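Local coordinates for protein ATP-dependent CLP protease, putative (Plasmodium falciparum, PDB 2F6I) that probably acts as the proteolytic subunit of an ATP-dependent Clp serine protease, this chain being the catalytic domain that cuts proteins into small peptides, at residues S125-R130 against I201-P206. Numbering follows the deposited sequence.
Sequences SLPNCR and IETKLP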
ATOM      1  N   SER C 125     -18.246  41.018   7.836  1.00 46.94           N
ATOM      2  CA  SER C 125     -17.443  40.258   6.898  1.00 45.83           C
ATOM      3  C   SER C 125     -16.402  41.150   6.241  1.00 43.97           C
ATOM      4  O   SER C 125     -16.679  42.304   5.921  1.00 43.32           O
ATOM      5  CB  SER C 125     -18.336  39.645   5.816  1.00 47.16           C
ATOM      6  OG  SER C 125     -17.560  39.141   4.743  1.00 46.85           O
ATOM      7  N   LEU C 126     -15.196  40.618   6.066  1.00 41.86           N
ATOM      8  CA  LEU C 126     -14.143  41.366   5.406  1.00 40.95           C
ATOM      9  C   LEU C 126     -14.498  41.359   3.917  1.00 40.30           C
ATOM     10  O   LEU C 126     -15.203  40.465   3.450  1.00 38.23           O
ATOM     11  CB  LEU C 126     -12.781  40.714   5.667  1.00 43.24           C
ATOM     12  CG  LEU C 126     -12.223  40.963   7.074  1.00 43.40           C
ATOM     13  CD1 LEU C 126     -10.979  40.137   7.294  1.00 46.10           C
ATOM     14  CD2 LEU C 126     -11.906  42.443   7.243  1.00 43.99           C
ATOM     15  N   PRO C 127     -14.008  42.352   3.158  1.00 40.00           N
ATOM     16  CA  PRO C 127     -14.234  42.544   1.720  1.00 41.44           C
ATOM     17  C   PRO C 127     -14.131  41.351   0.758  1.00 43.03           C
ATOM     18  O   PRO C 127     -15.045  41.109  -0.032  1.00 41.33           O
ATOM     19  CB  PRO C 127     -13.229  43.640   1.359  1.00 40.29           C
ATOM     20  CG  PRO C 127     -13.096  44.411   2.611  1.00 39.25           C
ATOM     21  CD  PRO C 127     -13.014  43.323   3.648  1.00 40.31           C
ATOM     22  N   ASN C 128     -13.022  40.617   0.815  1.00 43.02           N
ATOM     23  CA  ASN C 128     -12.798  39.495  -0.099  1.00 43.33           C
ATOM     24  C   ASN C 128     -13.408  38.142   0.247  1.00 42.76           C
ATOM     25  O   ASN C 128     -13.233  37.178  -0.492  1.00 44.32           O
ATOM     26  CB  ASN C 128     -11.296  39.329  -0.328  1.00 42.92           C
ATOM     27  CG  ASN C 128     -10.700  40.496  -1.089  1.00 46.30           C
ATOM     28  OD1 ASN C 128      -9.694  41.078  -0.675  1.00 44.55           O
ATOM     29  ND2 ASN C 128     -11.320  40.844  -2.214  1.00 44.84           N
ATOM     30  N   CYS C 129     -14.134  38.065   1.353  1.00 43.42           N
ATOM     31  CA  CYS C 129     -14.750  36.808   1.756  1.00 42.32           C
ATOM     32  C   CYS C 129     -15.769  36.299   0.733  1.00 43.11           C
ATOM     33  O   CYS C 129     -16.515  37.077   0.135  1.00 42.94           O
ATOM     34  CB  CYS C 129     -15.432  36.976   3.113  1.00 42.24           C
ATOM     35  SG  CYS C 129     -16.106  35.446   3.784  1.00 49.30           S
ATOM     36  N   ARG C 130     -15.787  34.988   0.529  1.00 42.60           N
ATOM     37  CA  ARG C 130     -16.729  34.372  -0.396  1.00 43.46           C
ATOM     38  C   ARG C 130     -17.697  33.561   0.453  1.00 44.22           C
ATOM     39  O   ARG C 130     -17.280  32.703   1.230  1.00 45.89           O
ATOM     40  CB  ARG C 130     -15.996  33.469  -1.390  1.00 43.61           C
ATOM     41  CG  ARG C 130     -14.945  34.198  -2.224  1.00 46.31           C
ATOM     42  CD  ARG C 130     -15.575  35.255  -3.122  1.00 47.69           C
ATOM     43  NE  ARG C 130     -16.273  34.662  -4.258  1.00 48.84           N
ATOM     44  CZ  ARG C 130     -17.068  35.335  -5.086  1.00 49.44           C
ATOM     45  NH1 ARG C 130     -17.278  36.633  -4.906  1.00 49.49           N
ATOM     46  NH2 ARG C 130     -17.646  34.708  -6.102  1.00 49.14           N
ATOM     47  N   ILE C 201     -16.893  45.323   6.436  1.00 50.59           N
ATOM     48  CA  ILE C 201     -15.838  46.128   7.037  1.00 50.02           C
ATOM     49  C   ILE C 201     -15.013  46.856   5.984  1.00 50.20           C
ATOM     50  O   ILE C 201     -14.555  46.255   5.012  1.00 50.97           O
ATOM     51  CB  ILE C 201     -14.904  45.257   7.897  1.00 49.98           C
ATOM     52  CG1 ILE C 201     -15.708  44.606   9.027  1.00 51.16           C
ATOM     53  CG2 ILE C 201     -13.774  46.103   8.466  1.00 48.75           C
ATOM     54  CD1 ILE C 201     -14.956  43.533   9.788  1.00 50.62           C
ATOM     55  N   GLU C 202     -14.842  48.160   6.178  1.00 50.35           N
ATOM     56  CA  GLU C 202     -14.063  48.978   5.259  1.00 50.69           C
ATOM     57  C   GLU C 202     -12.596  48.656   5.494  1.00 50.04           C
ATOM     58  O   GLU C 202     -12.166  48.447   6.627  1.00 51.56           O
ATOM     59  CB  GLU C 202     -14.329  50.461   5.505  1.00 51.96           C
ATOM     60  N   THR C 203     -11.828  48.629   4.419  1.00 47.89           N
ATOM     61  CA  THR C 203     -10.422  48.292   4.505  1.00 45.98           C
ATOM     62  C   THR C 203      -9.583  49.333   3.770  1.00 44.85           C
ATOM     63  O   THR C 203     -10.114  50.116   2.988  1.00 46.15           O
ATOM     64  CB  THR C 203     -10.226  46.874   3.906  1.00 46.78           C
ATOM     65  OG1 THR C 203     -10.226  45.911   4.965  1.00 49.69           O
ATOM     66  CG2 THR C 203      -8.964  46.772   3.099  1.00 44.78           C
ATOM     67  N   LYS C 204      -8.282  49.359   4.033  1.00 42.52           N
ATOM     68  CA  LYS C 204      -7.406  50.308   3.356  1.00 41.70           C
ATOM     69  C   LYS C 204      -7.322  49.982   1.865  1.00 41.91           C
ATOM     70  O   LYS C 204      -6.792  50.761   1.072  1.00 42.07           O
ATOM     71  CB  LYS C 204      -6.009  50.282   3.979  1.00 40.07           C
ATOM     72  CG  LYS C 204      -5.953  50.913   5.358  1.00 42.34           C
ATOM     73  CD  LYS C 204      -4.558  50.842   5.964  1.00 44.06           C
ATOM     74  CE  LYS C 204      -4.172  49.417   6.305  1.00 45.38           C
ATOM     75  NZ  LYS C 204      -2.882  49.358   7.046  1.00 47.11           N
ATOM     76  N   LEU C 205      -7.852  48.823   1.491  1.00 42.29           N
ATOM     77  CA  LEU C 205      -7.840  48.382   0.102  1.00 44.15           C
ATOM     78  C   LEU C 205      -9.276  48.196  -0.373  1.00 44.89           C
ATOM     79  O   LEU C 205      -9.971  47.287   0.076  1.00 45.54           O
ATOM     80  CB  LEU C 205      -7.069  47.063  -0.022  1.00 44.64           C
ATOM     81  CG  LEU C 205      -7.052  46.341  -1.374  1.00 42.82           C
ATOM     82  CD1 LEU C 205      -6.401  47.211  -2.428  1.00 40.98           C
ATOM     83  CD2 LEU C 205      -6.296  45.030  -1.230  1.00 43.00           C
ATOM     84  N   PRO C 206      -9.736  49.061  -1.290  1.00 45.21           N
ATOM     85  CA  PRO C 206     -11.101  48.976  -1.815  1.00 45.98           C
ATOM     86  C   PRO C 206     -11.292  47.795  -2.754  1.00 48.04           C
ATOM     87  O   PRO C 206     -10.399  47.460  -3.539  1.00 47.64           O
ATOM     88  CB  PRO C 206     -11.277  50.316  -2.519  1.00 42.62           C
ATOM     89  CG  PRO C 206      -9.918  50.571  -3.058  1.00 44.11           C
ATOM     90  CD  PRO C 206      -9.012  50.191  -1.899  1.00 44.72           C
TER
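The Pro127 ring has Ile201 O above one face, near CG and CD. Pro127 CG lies 3.4 Å from Ile201 O. Thr203 comes in at the ring edge, with Thr203 CB 4.0 Å from Pro127 CG. The other flat group is the peptide carbonyl of Ser125, which accepts the bond that crosses the contact. Ile201 N reaches Ser125 O at 3.1 Å, with an N-H...O angle of 153°. The donor is tilted 26° from the carbonyl plane. Leu126 adds an apolar touch through one branch, Leu126 CD2 lying 4.1 Å from Ile201 CD1. Leu126 CG stands beside its backbone N, anti to the carbonyl carbon (chi1 -76°). Together with the extended second torsion, this places CD2 beside Ile201, although CB points away. Ser125 OG donates to Leu126 O at 3.0 Å, within 125-130. Pro127 is the second residue of a type I beta turn from Leu126 to Cys129, which presents its ring to 201-206. The closing bond from Cys129 N to Leu126 O is weak.

The contact joins the C-terminal ends of neighbouring parallel strands 123-125 and 199-200 in the ClpP (peptidase S14) fold, away from the predicted active-site His134. A second subunit packs its Asp90 against Leu126 and its Tyr94 against Ile201. Chemically, one backbone hydrogen bond continues the strand pairing past 199-200. Beyond it, the segments meet by van der Waals contact around Pro127, a residue without an N-H to donate, and through Leu126 CD2 and Ile201 CD1.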